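Sarcoplasmic calcium-binding proteins II, V, VI, and VII (PDB 2SAS) binds calcium ions through EF-hand loops and seems more abundant in fast-contracting muscle, though that distribution establishes no functional relationship. Local coordinates at residues A[24-27]-A[28-32]; A[60-63]-A[64-67]; A[77-80]-A[81-85]. All coordinates share one frame; numbering follows the deposited sequence.

Interaction 1 of 3, residues A[24-27]-A[28-32]; sequences GSIQ and DNDFE. With CA (calcium ion), chain B.
Asn29 OD1 lies 3.2 Å from Gln27 CB, just past Asp28, where the chain turns from strand 25-26 into helix 28-42. The side chains of Asn29 and Gln27 run alongside each other and point the same way. Asp30 carries the contact. Its CG is anti to its own carbonyl carbon (chi1 -75°), which turns the carboxylate back over the end of the loop. Both oxygens bind the calcium ion, Asp30 OD1 and Asp30 OD2 each at 2.4 Å from the metal. Ser25 binds the same ion through its backbone O, at 2.1 Å. Asp30 OD2 also accepts a hydrogen bond from Gln27 N at 2.8 Å. That donor comes from the anti side of the carboxylate, and the bond is rather bent, at 132°. In return, Asp30 N donates to Gln27 O over 2.8 Å. The Phe31 ring turns back toward strand 25-26. Ile26 CG2 meets the ring edge at Phe31 CE1, 3.4 Å away, and Gln27 O lies in the ring plane near CD1. With Phe31 reduced to an alanine, Ile26 CG2 would probably lose its aromatic partner and a gap would open beside Trp62, whose ring also meets that of Phe31. Asp19, Asn21 and Asp23 complete the calcium site, in an EF-hand loop that ends at Asp30. Here an aspartate fills the final, bidentate position, often held by glutamate in EF-hands. The two bonds between Gln27 and Asp30 join the loop to the first turn of the helix, and the negative charge of the carboxylate is probably largely balanced by the calcium ion.

Interaction 2 of 3, residues A[60-63]-A[64-67]; sequences DEWR and DLKG
Trp62 O accepts the shortest hydrogen bond here, from Lys66 N at 2.7 Å. Leu65 N reaches Glu61 O at 2.9 Å. Asp64 N to Asp60 O and Gly67 N to Arg63 O complete four successive i to i+4 bonds of an alpha-helix. The side chains of Trp62 and Lys66 meet one turn apart. Lys66 CG stands over one face of the indole, 4.1 Å from the centroid of the Trp62 six-membered ring, in a CH-pi contact. The next carbon, Lys66 CD, lies over the rim of the ring, 3.6 Å from Trp62 NE1. The lysine is extended as far as CD and bends only beyond it (chi3 77°). Lys66 NZ therefore stays 5.2 Å from the centroid of the Trp62 five-membered ring, where any cation-pi attraction is weak at most. Leu65 takes the indole at its edge, with Leu65 CD2 at 4.2 Å from Trp62 CZ3. Arg63 NE and Lys66 NZ, like charges, come within 4.7 Å of each other. Glu61 forms a salt bridge with Arg106, and Asp64 with Arg68. This is the last part of helix 48-69, the entering helix of EF-hand 2. Trp62 leans on Asp28 of helix 28-42 and on Ile26 of strand 25-26, while Glu61 and Leu65 touch Leu18 of helix 4-18.

Interaction 3 of 3, residues A[77-80]-A[81-85]; sequences VSWE and EYLAM. With CA (calcium ion), chain C.
This is a helix N-terminus, where strand 77-78 passes into helix 79-91 at the end of a calcium loop. Ser78 holds the N-cap position. Its OG is placed between its own backbone N and carbonyl carbon (chi1 44°) and accepts a weak bond from Glu81 N at 3.5 Å. Glu81 answers with its carboxylate. Glu81 OE1 takes the Ser78 N-H, with 3.0 Å to Ser78 N, on its anti lone pair. The two reciprocal bonds form a capping box; a further weak bond runs from Ser78 OG to Glu81 OE1. Glu81 OE1 also binds the calcium ion at 2.3 Å, and a water molecule is another ligand, also at 2.3 Å. One oxygen thus serves both the metal and the helix cap. Glu81 is the last ligand of the EF-hand loop, after Asp70, Asn72, Asp74 and the backbone O of Val76. Its OE2 accepts from Ile71 N, which helps fix the rotation of the carboxylate. Past the cap, the first turn is closed by Tyr82 N donating to Ser78 O at 2.8 Å. With CG anti to the backbone N (chi1 164°), the Trp79 ring leans forward along the helix, toward Leu83. Leu83 CG sits over one face of that indole in a CH-pi contact, 3.6 Å from Trp79 CZ2. Trp79 CZ3 meets the edge of the Tyr82 ring in its plane, 3.9 Å from Tyr82 CD2. Val77 CG1 packs on Tyr82 CB. Tyr82 OH bonds to Thr13 of helix 4-18, and Trp79 NE1 donates to Ala139 O of the second subunit.

How the interactions relate
The three contacts follow one another along the chain, and none nests in or crosses another. Interaction 1 closes the first calcium loop where it enters helix 28-42. Interaction 2 lies within helix 48-69, the entering helix of the second EF-hand. Interaction 3 closes the second calcium loop where helix 79-91 begins. The two loops are joined by the short antiparallel sheet of strands 25-26 and 77-78, with a probable hydrogen bond of 2.8 Å between Ile26 O and Val77 N. Interaction 2 bridges both: Trp62 packs on Gln27 and Val77, and Leu65 meets Met85. Together they tie the paired EF-hands 1 and 2 into one unit.

Interaction 1 of 3, residues A[24-27]-A[28-32]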
loop_
_atom_site.group_PDB
_atom_site.type_symbol
_atom_site.label_atom_id
_atom_site.label_comp_id
_atom_site.label_asym_id
_atom_site.label_seq_id
_atom_site.Cartn_x
_atom_site.Cartn_y
_atom_site.Cartn_z
ATOM N N GLY A 24 14.306 -4.534 -0.037
ATOM C CA GLY A 24 14.285 -4.801 -1.453
ATOM C C GLY A 24 14.856 -6.148 -1.827
ATOM O O GLY A 24 15.104 -6.391 -3.032
ATOM N N SER A 25 15.091 -6.961 -0.810
ATOM C CA SER A 25 15.662 -8.304 -0.968
ATOM C C SER A 25 14.957 -9.223 0.069
ATOM O O SER A 25 14.673 -8.721 1.147
ATOM C CB SER A 25 17.101 -8.380 -0.542
ATOM O OG SER A 25 18.174 -8.168 -1.343
ATOM N N ILE A 26 14.828 -10.452 -0.343
ATOM C CA ILE A 26 14.309 -11.558 0.420
ATOM C C ILE A 26 15.624 -12.248 0.935
ATOM O O ILE A 26 16.487 -12.475 0.084
ATOM C CB ILE A 26 13.458 -12.651 -0.295
ATOM C CG1 ILE A 26 12.387 -12.110 -1.266
ATOM C CG2 ILE A 26 12.733 -13.514 0.789
ATOM C CD1 ILE A 26 11.566 -10.923 -0.728
ATOM N N GLN A 27 15.669 -12.546 2.203
ATOM C CA GLN A 27 16.861 -13.204 2.805
ATOM C C GLN A 27 16.403 -13.933 4.056
ATOM O O GLN A 27 15.309 -13.475 4.444
ATOM C CB GLN A 27 17.848 -12.108 3.279
ATOM C CG GLN A 27 18.434 -11.347 2.093
ATOM C CD GLN A 27 19.335 -10.257 2.636
ATOM O OE1 GLN A 27 19.054 -9.064 2.462
ATOM N NE2 GLN A 27 20.376 -10.753 3.246
ATOM N N ASP A 28 17.120 -14.880 4.605
ATOM C CA ASP A 28 16.699 -15.554 5.836
ATOM C C ASP A 28 16.213 -14.549 6.878
ATOM O O ASP A 28 15.222 -14.809 7.551
ATOM C CB ASP A 28 17.768 -16.471 6.455
ATOM C CG ASP A 28 17.436 -17.031 7.822
ATOM O OD1 ASP A 28 16.586 -17.928 8.013
ATOM O OD2 ASP A 28 18.058 -16.554 8.821
ATOM N N ASN A 29 16.852 -13.407 7.029
ATOM C CA ASN A 29 16.423 -12.463 8.046
ATOM C C ASN A 29 14.954 -12.055 7.904
ATOM O O ASN A 29 14.361 -11.632 8.935
ATOM C CB ASN A 29 17.377 -11.312 8.225
ATOM C CG ASN A 29 17.383 -10.272 7.120
ATOM O OD1 ASN A 29 17.008 -10.559 5.983
ATOM N ND2 ASN A 29 17.790 -9.051 7.463
ATOM N N ASP A 30 14.421 -12.087 6.724
ATOM C CA ASP A 30 13.014 -11.726 6.450
ATOM C C ASP A 30 12.152 -12.820 7.153
ATOM O O ASP A 30 11.206 -12.441 7.846
ATOM C CB ASP A 30 12.742 -11.676 4.956
ATOM C CG ASP A 30 13.334 -10.430 4.343
ATOM O OD1 ASP A 30 13.083 -9.339 4.878
ATOM O OD2 ASP A 30 14.076 -10.593 3.352
ATOM N N PHE A 31 12.546 -14.041 6.953
ATOM C CA PHE A 31 11.910 -15.212 7.563
ATOM C C PHE A 31 12.055 -15.195 9.086
ATOM O O PHE A 31 11.131 -15.610 9.824
ATOM C CB PHE A 31 12.431 -16.503 6.887
ATOM C CG PHE A 31 12.003 -16.610 5.442
ATOM C CD1 PHE A 31 12.615 -15.871 4.448
ATOM C CD2 PHE A 31 10.882 -17.381 5.104
ATOM C CE1 PHE A 31 12.184 -15.899 3.128
ATOM C CE2 PHE A 31 10.415 -17.454 3.781
ATOM C CZ PHE A 31 11.094 -16.713 2.809
ATOM N N GLU A 32 13.177 -14.738 9.637
ATOM C CA GLU A 32 13.356 -14.643 11.096
ATOM C C GLU A 32 12.333 -13.614 11.612
ATOM O O GLU A 32 11.777 -13.725 12.717
ATOM C CB GLU A 32 14.755 -14.259 11.542
ATOM C CG GLU A 32 15.978 -15.177 11.275
ATOM C CD GLU A 32 17.322 -14.491 11.390
ATOM O OE1 GLU A 32 17.560 -13.396 10.897
ATOM O OE2 GLU A 32 18.208 -15.106 12.035
HETATM CA CA CA B . 14.511 -8.278 3.202
#

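Interaction 2 of 3, residues A[60-63]-A[64-67]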
loop_
_atom_site.group_PDB
_atom_site.type_symbol
_atom_site.label_atom_id
_atom_site.label_comp_id
_atom_site.label_asym_id
_atom_site.label_seq_id
_atom_site.Cartn_x
_atom_site.Cartn_y
_atom_site.Cartn_z
ATOM N N ASP A 60 12.525 -24.469 5.506
ATOM C CA ASP A 60 12.116 -25.339 4.413
ATOM C C ASP A 60 11.502 -24.466 3.310
ATOM O O ASP A 60 11.649 -24.700 2.110
ATOM C CB ASP A 60 11.162 -26.325 5.077
ATOM C CG ASP A 60 11.086 -27.736 4.619
ATOM O OD1 ASP A 60 11.128 -27.972 3.385
ATOM O OD2 ASP A 60 10.954 -28.622 5.537
ATOM N N GLU A 61 10.797 -23.408 3.686
ATOM C CA GLU A 61 10.236 -22.497 2.687
ATOM C C GLU A 61 11.391 -21.703 2.051
ATOM O O GLU A 61 11.561 -21.744 0.775
ATOM C CB GLU A 61 9.192 -21.580 3.251
ATOM C CG GLU A 61 8.226 -20.945 2.272
ATOM C CD GLU A 61 7.510 -19.712 2.717
ATOM O OE1 GLU A 61 7.095 -19.766 3.895
ATOM O OE2 GLU A 61 7.363 -18.754 1.974
ATOM N N TRP A 62 12.201 -21.049 2.822
ATOM C CA TRP A 62 13.340 -20.259 2.351
ATOM C C TRP A 62 14.240 -21.082 1.405
ATOM O O TRP A 62 14.698 -20.636 0.348
ATOM C CB TRP A 62 14.167 -19.744 3.522
ATOM C CG TRP A 62 15.467 -19.094 3.195
ATOM C CD1 TRP A 62 16.722 -19.358 3.716
ATOM C CD2 TRP A 62 15.643 -18.061 2.201
ATOM N NE1 TRP A 62 17.648 -18.516 3.154
ATOM C CE2 TRP A 62 17.017 -17.724 2.216
ATOM C CE3 TRP A 62 14.778 -17.378 1.368
ATOM C CZ2 TRP A 62 17.508 -16.703 1.404
ATOM C CZ3 TRP A 62 15.242 -16.389 0.561
ATOM C CH2 TRP A 62 16.614 -16.060 0.567
ATOM N N ARG A 63 14.490 -22.309 1.837
ATOM C CA ARG A 63 15.296 -23.273 1.098
ATOM C C ARG A 63 14.721 -23.478 -0.291
ATOM O O ARG A 63 15.453 -23.435 -1.285
ATOM C CB ARG A 63 15.390 -24.593 1.842
ATOM C CG ARG A 63 16.188 -25.709 1.227
ATOM C CD ARG A 63 17.149 -26.304 2.225
ATOM N NE ARG A 63 17.547 -25.330 3.249
ATOM C CZ ARG A 63 17.177 -25.480 4.527
ATOM N NH1 ARG A 63 16.391 -26.502 4.871
ATOM N NH2 ARG A 63 17.579 -24.623 5.469
ATOM N N ASP A 64 13.428 -23.697 -0.387
ATOM C CA ASP A 64 12.812 -23.923 -1.714
ATOM C C ASP A 64 12.806 -22.629 -2.510
ATOM O O ASP A 64 12.929 -22.742 -3.755
ATOM C CB ASP A 64 11.402 -24.479 -1.573
ATOM C CG ASP A 64 10.763 -24.880 -2.890
ATOM O OD1 ASP A 64 10.113 -23.999 -3.493
ATOM O OD2 ASP A 64 10.864 -26.035 -3.304
ATOM N N LEU A 65 12.625 -21.486 -1.872
ATOM C CA LEU A 65 12.621 -20.241 -2.659
ATOM C C LEU A 65 14.060 -19.971 -3.147
ATOM O O LEU A 65 14.227 -19.760 -4.367
ATOM C CB LEU A 65 11.959 -19.122 -1.899
ATOM C CG LEU A 65 12.025 -17.700 -2.469
ATOM C CD1 LEU A 65 11.229 -17.604 -3.728
ATOM C CD2 LEU A 65 11.533 -16.756 -1.369
ATOM N N LYS A 66 14.989 -19.926 -2.209
ATOM C CA LYS A 66 16.415 -19.696 -2.491
ATOM C C LYS A 66 16.905 -20.595 -3.630
ATOM O O LYS A 66 17.567 -20.128 -4.574
ATOM C CB LYS A 66 17.288 -19.987 -1.274
ATOM C CG LYS A 66 18.573 -19.237 -1.100
ATOM C CD LYS A 66 19.349 -19.606 0.147
ATOM C CE LYS A 66 20.109 -20.907 0.089
ATOM N NZ LYS A 66 19.202 -22.082 0.250
ATOM N N GLY A 67 16.628 -21.864 -3.563
ATOM C CA GLY A 67 17.039 -22.845 -4.579
ATOM C C GLY A 67 16.393 -22.737 -5.927
ATOM O O GLY A 67 16.721 -23.468 -6.883
#

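Interaction 3 of 3, residues A[77-80]-A[81-85]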
loop_
_atom_site.group_PDB
_atom_site.type_symbol
_atom_site.label_atom_id
_atom_site.label_comp_id
_atom_site.label_asym_id
_atom_site.label_seq_id
_atom_site.Cartn_x
_atom_site.Cartn_y
_atom_site.Cartn_z
ATOM N N VAL A 77 17.532 -13.219 -2.412
ATOM C CA VAL A 77 16.685 -13.309 -3.618
ATOM C C VAL A 77 16.376 -11.826 -3.912
ATOM O O VAL A 77 15.827 -11.129 -3.029
ATOM C CB VAL A 77 15.464 -14.191 -3.488
ATOM C CG1 VAL A 77 14.486 -14.039 -4.663
ATOM C CG2 VAL A 77 15.764 -15.677 -3.295
ATOM N N SER A 78 16.764 -11.328 -5.085
ATOM C CA SER A 78 16.420 -9.891 -5.308
ATOM C C SER A 78 15.069 -9.864 -6.001
ATOM O O SER A 78 14.542 -10.929 -6.386
ATOM C CB SER A 78 17.521 -9.274 -6.194
ATOM O OG SER A 78 17.777 -10.207 -7.230
ATOM N N TRP A 79 14.565 -8.683 -6.172
ATOM C CA TRP A 79 13.310 -8.394 -6.883
ATOM C C TRP A 79 13.371 -8.979 -8.297
ATOM O O TRP A 79 12.462 -9.700 -8.714
ATOM C CB TRP A 79 13.072 -6.889 -6.988
ATOM C CG TRP A 79 12.033 -6.572 -8.029
ATOM C CD1 TRP A 79 12.180 -5.720 -9.079
ATOM C CD2 TRP A 79 10.694 -7.077 -8.091
ATOM N NE1 TRP A 79 10.998 -5.639 -9.781
ATOM C CE2 TRP A 79 10.075 -6.455 -9.194
ATOM C CE3 TRP A 79 9.951 -7.933 -7.274
ATOM C CZ2 TRP A 79 8.736 -6.659 -9.539
ATOM C CZ3 TRP A 79 8.608 -8.145 -7.615
ATOM C CH2 TRP A 79 8.029 -7.545 -8.725
ATOM N N GLU A 80 14.431 -8.621 -9.004
ATOM C CA GLU A 80 14.703 -9.129 -10.359
ATOM C C GLU A 80 14.721 -10.641 -10.394
ATOM O O GLU A 80 14.068 -11.250 -11.281
ATOM C CB GLU A 80 16.045 -8.608 -10.906
ATOM C CG GLU A 80 16.177 -7.062 -10.787
ATOM C CD GLU A 80 16.571 -6.608 -9.397
ATOM O OE1 GLU A 80 17.112 -7.360 -8.593
ATOM O OE2 GLU A 80 16.298 -5.423 -9.138
ATOM N N GLU A 81 15.392 -11.335 -9.485
ATOM C CA GLU A 81 15.355 -12.808 -9.529
ATOM C C GLU A 81 13.964 -13.332 -9.175
ATOM O O GLU A 81 13.515 -14.340 -9.765
ATOM C CB GLU A 81 16.386 -13.518 -8.687
ATOM C CG GLU A 81 17.766 -12.811 -8.671
ATOM C CD GLU A 81 18.708 -13.408 -7.681
ATOM O OE1 GLU A 81 18.755 -13.065 -6.507
ATOM O OE2 GLU A 81 19.380 -14.311 -8.185
ATOM N N TYR A 82 13.294 -12.666 -8.260
ATOM C CA TYR A 82 11.931 -13.000 -7.850
ATOM C C TYR A 82 10.983 -12.767 -9.038
ATOM O O TYR A 82 10.028 -13.584 -9.215
ATOM C CB TYR A 82 11.488 -12.234 -6.584
ATOM C CG TYR A 82 10.151 -12.569 -5.983
ATOM C CD1 TYR A 82 9.898 -13.716 -5.210
ATOM C CD2 TYR A 82 9.050 -11.766 -6.273
ATOM C CE1 TYR A 82 8.612 -14.019 -4.728
ATOM C CE2 TYR A 82 7.796 -12.010 -5.778
ATOM C CZ TYR A 82 7.563 -13.152 -4.988
ATOM O OH TYR A 82 6.279 -13.369 -4.500
ATOM N N LEU A 83 11.245 -11.722 -9.807
ATOM C CA LEU A 83 10.372 -11.437 -11.014
ATOM C C LEU A 83 10.579 -12.600 -11.987
ATOM O O LEU A 83 9.649 -13.294 -12.417
ATOM C CB LEU A 83 10.755 -10.084 -11.553
ATOM C CG LEU A 83 9.713 -9.114 -12.047
ATOM C CD1 LEU A 83 10.330 -8.091 -13.006
ATOM C CD2 LEU A 83 8.529 -9.780 -12.763
ATOM N N ALA A 84 11.845 -12.853 -12.304
ATOM C CA ALA A 84 12.278 -13.960 -13.168
ATOM C C ALA A 84 11.637 -15.248 -12.775
ATOM O O ALA A 84 11.176 -15.986 -13.661
ATOM C CB ALA A 84 13.804 -14.094 -13.126
ATOM N N MET A 85 11.616 -15.596 -11.499
ATOM C CA MET A 85 10.986 -16.829 -11.004
ATOM C C MET A 85 9.503 -16.827 -11.399
ATOM O O MET A 85 8.973 -17.830 -11.904
ATOM C CB MET A 85 11.116 -17.010 -9.504
ATOM C CG MET A 85 10.291 -18.183 -9.020
ATOM S SD MET A 85 10.674 -18.447 -7.237
ATOM C CE MET A 85 9.988 -16.887 -6.652
HETATM CA CA CA C . 20.760 -13.698 -5.509
HETATM O O HOH W 1 21.161 -11.454 -5.694
#